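Local coordinates for tyrosyl-tRNA synthetase (Aeropyrum pernix, PDB 2CYA) that activates tyrosine with ATP to form Tyr-AMP and then transfers the tyrosyl group to the acceptor end of tRNA(Tyr), at the interface of chains A and B. Numbering follows the deposited sequence. Chains: chain A/B, Tyrosyl-tRNA synthetase.

Contact 1 and contact 2 are parts of one two-fold interface that joins the two subunits of the homodimer. The centres of their C-alpha atoms lie about 21 Å apart. They share no residue. Contact 1 uses helices 75-80, 117-121 and 124-135, and it closes through paired tryptophans. Contact 2 uses helix 139-143, the 3-10 helix 155-157 and helix 161-175, and it combines leucine packing with a symmetric pair of arginine-glutamate salt bridges. Helix 139-143 soon follows helix 124-135 in sequence, so neighbouring segments serve both. Two separated patches of different chemistry would probably resist rocking of one subunit against the other.

Contact 1: the interface of chains A and B. Residues chain A 76, 121, 124, 127; chain B 76, 121, 124, 127.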
loop_
_atom_site.group_PDB
_atom_site.type_symbol
_atom_site.label_atom_id
_atom_site.label_comp_id
_atom_site.label_asym_id
_atom_site.label_seq_id
_atom_site.Cartn_x
_atom_site.Cartn_y
_atom_site.Cartn_z
ATOM N N TRP A 76 8.583 2.074 9.683
ATOM C CA TRP A 76 7.245 1.654 9.286
ATOM C C TRP A 76 7.205 0.137 9.079
ATOM O O TRP A 76 6.210 -0.522 9.376
ATOM C CB TRP A 76 6.801 2.413 8.021
ATOM C CG TRP A 76 6.352 3.816 8.338
ATOM C CD1 TRP A 76 6.943 4.692 9.205
ATOM C CD2 TRP A 76 5.210 4.499 7.797
ATOM N NE1 TRP A 76 6.242 5.878 9.239
ATOM C CE2 TRP A 76 5.172 5.783 8.387
ATOM C CE3 TRP A 76 4.215 4.149 6.874
ATOM C CZ2 TRP A 76 4.176 6.715 8.085
ATOM C CZ3 TRP A 76 3.222 5.082 6.570
ATOM C CH2 TRP A 76 3.213 6.346 7.174
ATOM N N ALA A 121 7.820 8.136 3.685
ATOM C CA ALA A 121 6.380 8.043 3.860
ATOM C C ALA A 121 5.641 9.351 3.596
ATOM O O ALA A 121 4.462 9.327 3.238
ATOM C CB ALA A 121 6.051 7.537 5.285
ATOM N N LYS A 124 4.527 11.782 -1.609
ATOM C CA LYS A 124 3.540 11.118 -2.448
ATOM C C LYS A 124 4.218 10.295 -3.535
ATOM O O LYS A 124 3.735 9.221 -3.911
ATOM C CB LYS A 124 2.591 12.149 -3.071
ATOM C CG LYS A 124 3.186 13.060 -4.135
ATOM C CD LYS A 124 2.130 14.093 -4.573
ATOM C CE LYS A 124 2.403 14.658 -5.964
ATOM N NZ LYS A 124 3.728 15.333 -6.012
ATOM N N TRP A 127 4.829 6.723 -2.436
ATOM C CA TRP A 127 3.645 5.861 -2.513
ATOM C C TRP A 127 3.291 5.653 -3.967
ATOM O O TRP A 127 2.800 4.604 -4.349
ATOM C CB TRP A 127 2.480 6.463 -1.699
ATOM C CG TRP A 127 2.842 6.500 -0.235
ATOM C CD1 TRP A 127 3.231 7.603 0.492
ATOM C CD2 TRP A 127 3.024 5.370 0.626
ATOM N NE1 TRP A 127 3.655 7.217 1.745
ATOM C CE2 TRP A 127 3.539 5.853 1.852
ATOM C CE3 TRP A 127 2.808 3.988 0.477
ATOM C CZ2 TRP A 127 3.843 5.003 2.928
ATOM C CZ3 TRP A 127 3.111 3.144 1.549
ATOM C CH2 TRP A 127 3.625 3.657 2.758
ATOM N N TRP B 76 -6.046 8.214 -8.229
ATOM C CA TRP B 76 -5.076 7.142 -8.043
ATOM C C TRP B 76 -5.746 5.780 -8.243
ATOM O O TRP B 76 -5.144 4.842 -8.766
ATOM C CB TRP B 76 -4.417 7.253 -6.654
ATOM C CG TRP B 76 -3.357 8.325 -6.622
ATOM C CD1 TRP B 76 -3.426 9.567 -7.190
ATOM C CD2 TRP B 76 -2.068 8.243 -5.997
ATOM N NE1 TRP B 76 -2.261 10.264 -6.957
ATOM C CE2 TRP B 76 -1.409 9.472 -6.231
ATOM C CE3 TRP B 76 -1.404 7.250 -5.263
ATOM C CZ2 TRP B 76 -0.119 9.731 -5.761
ATOM C CZ3 TRP B 76 -0.115 7.511 -4.791
ATOM C CH2 TRP B 76 0.508 8.740 -5.042
ATOM N N ALA B 121 -2.988 11.452 -0.917
ATOM C CA ALA B 121 -1.742 10.762 -1.203
ATOM C C ALA B 121 -0.506 11.468 -0.654
ATOM O O ALA B 121 0.507 10.816 -0.391
ATOM C CB ALA B 121 -1.589 10.554 -2.729
ATOM N N LYS B 124 1.257 11.666 4.922
ATOM C CA LYS B 124 1.775 10.431 5.493
ATOM C C LYS B 124 0.728 9.756 6.369
ATOM O O LYS B 124 0.641 8.524 6.419
ATOM C CB LYS B 124 3.047 10.712 6.302
ATOM C CG LYS B 124 2.867 11.480 7.603
ATOM C CD LYS B 124 4.247 11.762 8.227
ATOM C CE LYS B 124 4.172 12.003 9.732
ATOM N NZ LYS B 124 3.302 13.170 10.040
ATOM N N TRP B 127 -1.374 7.285 4.416
ATOM C CA TRP B 127 -0.721 5.991 4.188
ATOM C C TRP B 127 -0.596 5.273 5.511
ATOM O O TRP B 127 -0.664 4.056 5.573
ATOM C CB TRP B 127 0.639 6.184 3.486
ATOM C CG TRP B 127 0.430 6.764 2.110
ATOM C CD1 TRP B 127 0.634 8.069 1.723
ATOM C CD2 TRP B 127 -0.192 6.111 0.997
ATOM N NE1 TRP B 127 0.163 8.263 0.443
ATOM C CE2 TRP B 127 -0.350 7.077 -0.024
ATOM C CE3 TRP B 127 -0.641 4.798 0.765
ATOM C CZ2 TRP B 127 -0.938 6.775 -1.264
ATOM C CZ3 TRP B 127 -1.226 4.498 -0.469
ATOM C CH2 TRP B 127 -1.370 5.486 -1.466
#
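A:Trp127 and B:Trp127 stack face to face in the dimer interface of this class I tyrosyl-tRNA synthetase. The patch is two-fold symmetric, so each contact has a twin.

The indole planes are 8° apart, nearly parallel. The two side chains run in opposite directions past each other. The five-membered rings lie over each other. Each six-membered ring is offset from the partner's five-membered ring, with centroids 4.3 Å apart, and is covered by the partner's CB. B:Trp127 CB sits over the face of the six-membered ring of A:Trp127, 3.6 Å from its centroid. CG of A:Trp127 is anti to the carbonyl carbon (chi1 -64°), and the indole lies with one face against its mate. The two CD1 atoms are modelled too close, and the exact spacing of the five-membered rings is doubtful.

Hydrogen bonds stay within each subunit. A:Trp127 NE1 donates to A:Ala121 O at 2.7 Å, with 159° at the hydrogen. The oxygen lies in the indole plane, at the ring edge. This bond ties helix 124-135 to the end of helix 117-121 and restrains rotation of the ring. An alanine in place of A:Trp127 would probably leave B:Trp127 without its stacking partner, open a gap beside the two-fold axis and leave A:Ala121 O without this donor.

Van der Waals contacts flank the stack. A:Ala121 O also meets the aliphatic chain of B:Lys124, 3.6 Å from its CB. The six-membered ring of A:Trp76 comes edge-on to B:Lys124. A:Trp76 CH2 lies 3.5 Å from the backbone oxygen B:Lys124 O, which is in the plane of the indole. The neighbouring ring atom A:Trp76 CZ3 is 4.0 Å from the backbone carbonyl carbon B:Trp127 C. Within its own subunit, A:Ala121 CB covers one face of A:Trp76, 3.4 Å above the plane and toward the rim.

Contact 2: the interface of chains A and B. Residues chain A 139, 143, 155-156, 163; chain B 139-140, 143, 155, 163.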
loop_
_atom_site.group_PDB
_atom_site.type_symbol
_atom_site.label_atom_id
_atom_site.label_comp_id
_atom_site.label_asym_id
_atom_site.label_seq_id
_atom_site.Cartn_x
_atom_site.Cartn_y
_atom_site.Cartn_z
ATOM N N LEU A 139 -0.037 -11.251 -7.263
ATOM C CA LEU A 139 -0.172 -11.545 -5.844
ATOM C C LEU A 139 0.669 -12.790 -5.575
ATOM O O LEU A 139 1.148 -13.006 -4.455
ATOM C CB LEU A 139 -1.641 -11.806 -5.488
ATOM C CG LEU A 139 -1.989 -12.069 -4.013
ATOM C CD1 LEU A 139 -3.494 -11.911 -3.791
ATOM C CD2 LEU A 139 -1.554 -13.467 -3.617
ATOM N N ARG A 143 3.688 -13.000 -3.271
ATOM C CA ARG A 143 3.522 -13.958 -2.191
ATOM C C ARG A 143 4.742 -14.861 -2.050
ATOM O O ARG A 143 5.072 -15.296 -0.946
ATOM C CB ARG A 143 2.260 -14.795 -2.409
ATOM C CG ARG A 143 1.706 -15.402 -1.130
ATOM C CD ARG A 143 0.278 -15.885 -1.324
ATOM N NE ARG A 143 -0.280 -16.456 -0.103
ATOM C CZ ARG A 143 -1.517 -16.929 0.000
ATOM N NH1 ARG A 143 -2.331 -16.899 -1.052
ATOM N NH2 ARG A 143 -1.946 -17.427 1.153
ATOM N N GLU A 155 -4.451 -17.815 2.883
ATOM C CA GLU A 155 -4.981 -16.456 2.917
ATOM C C GLU A 155 -5.555 -15.956 4.244
ATOM O O GLU A 155 -5.272 -14.833 4.659
ATOM C CB GLU A 155 -6.037 -16.297 1.822
ATOM C CG GLU A 155 -5.490 -16.410 0.409
ATOM C CD GLU A 155 -6.567 -16.229 -0.647
ATOM O OE1 GLU A 155 -7.349 -15.263 -0.536
ATOM O OE2 GLU A 155 -6.635 -17.046 -1.590
ATOM N N ALA A 156 -6.348 -16.785 4.912
ATOM C CA ALA A 156 -6.984 -16.390 6.170
ATOM C C ALA A 156 -6.071 -16.096 7.366
ATOM O O ALA A 156 -6.551 -15.633 8.405
ATOM C CB ALA A 156 -8.018 -17.439 6.563
ATOM N N LEU A 163 1.770 -8.135 2.666
ATOM C CA LEU A 163 2.019 -8.052 1.233
ATOM C C LEU A 163 2.553 -6.665 0.900
ATOM O O LEU A 163 3.304 -6.491 -0.054
ATOM C CB LEU A 163 0.741 -8.314 0.430
ATOM C CG LEU A 163 0.512 -9.761 -0.032
ATOM C CD1 LEU A 163 0.387 -10.696 1.173
ATOM C CD2 LEU A 163 -0.743 -9.810 -0.888
ATOM N N LEU B 139 -5.571 -11.485 4.049
ATOM C CA LEU B 139 -5.494 -11.425 2.598
ATOM C C LEU B 139 -6.791 -12.030 2.067
ATOM O O LEU B 139 -7.242 -11.703 0.963
ATOM C CB LEU B 139 -4.286 -12.225 2.091
ATOM C CG LEU B 139 -4.002 -12.222 0.580
ATOM C CD1 LEU B 139 -2.580 -12.715 0.310
ATOM C CD2 LEU B 139 -5.001 -13.108 -0.139
ATOM N N ALA B 140 -7.381 -12.919 2.863
ATOM C CA ALA B 140 -8.633 -13.563 2.482
ATOM C C ALA B 140 -9.760 -12.539 2.612
ATOM O O ALA B 140 -10.526 -12.328 1.669
ATOM C CB ALA B 140 -8.908 -14.779 3.378
ATOM N N ARG B 143 -9.417 -10.228 -0.012
ATOM C CA ARG B 143 -9.638 -10.836 -1.313
ATOM C C ARG B 143 -11.123 -11.010 -1.606
ATOM O O ARG B 143 -11.544 -10.941 -2.762
ATOM C CB ARG B 143 -8.913 -12.181 -1.404
ATOM C CG ARG B 143 -8.617 -12.615 -2.830
ATOM C CD ARG B 143 -7.582 -13.729 -2.862
ATOM N NE ARG B 143 -7.269 -14.150 -4.223
ATOM C CZ ARG B 143 -6.380 -15.090 -4.525
ATOM N NH1 ARG B 143 -5.713 -15.711 -3.557
ATOM N NH2 ARG B 143 -6.152 -15.408 -5.793
ATOM N N GLU B 155 -3.995 -16.429 -7.722
ATOM C CA GLU B 155 -2.902 -15.506 -7.434
ATOM C C GLU B 155 -2.079 -14.996 -8.618
ATOM O O GLU B 155 -1.791 -13.802 -8.706
ATOM C CB GLU B 155 -1.963 -16.140 -6.406
ATOM C CG GLU B 155 -2.592 -16.355 -5.040
ATOM C CD GLU B 155 -1.621 -16.969 -4.045
ATOM O OE1 GLU B 155 -0.479 -16.475 -3.950
ATOM O OE2 GLU B 155 -1.994 -17.941 -3.354
ATOM N N LEU B 163 -5.112 -5.413 -4.580
ATOM C CA LEU B 163 -5.387 -5.604 -3.163
ATOM C C LEU B 163 -5.249 -4.268 -2.445
ATOM O O LEU B 163 -5.898 -4.026 -1.432
ATOM C CB LEU B 163 -4.425 -6.620 -2.541
ATOM C CG LEU B 163 -4.911 -8.076 -2.489
ATOM C CD1 LEU B 163 -5.150 -8.613 -3.902
ATOM C CD2 LEU B 163 -3.876 -8.915 -1.759
#
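B:Ala140, in the first turn of helix 139-143, turns its backbone N toward A:Glu155 O in the 3-10 helix 155-157, a weak hydrogen bond of 3.4 Å. This is a mixed polar and apolar patch of the homodimer interface of the class I synthetase, and its side-chain pairs recur under the two-fold.

The side chains of B:Ala140 and A:Glu155 also touch, with their CB atoms 3.6 Å apart. From there the A:Glu155 chain extends beyond CG (chi2 -179°) and carries its carboxylate to B:Arg143.

B:Arg143 and A:Glu155 cross at about a right angle. They form a salt bridge, with B:Arg143 NH1 2.5 Å from A:Glu155 OE2. The guanidinium and carboxylate planes are 30° apart. The N-H does not point at the oxygen, so the pairing reads as charge attraction rather than a directed bond. The twin salt bridge lies close by. The two arginine NH1 atoms of A:Arg143 and B:Arg143 are 4.4 Å apart, and the two carboxylates would probably offset their repulsion.

Leucines pack beside the charges. B:Leu139 has CG anti to the backbone N (chi1 -177°), which projects its two methyl groups across the interface. B:Leu139 CD2 packs on the A:Glu155 stem, 3.4 Å from A:Glu155 CG. The other branch, B:Leu139 CD1, meets A:Leu163 CD2 at 3.6 Å, the two side chains crossing at about a right angle. It also lies over one face of the A:Arg143 guanidinium, toward the rim. At the two-fold, the side chains of A:Leu163 and B:Leu163 cross obliquely, and their CD2 methyls meet end to end at 3.4 Å, a tight contact.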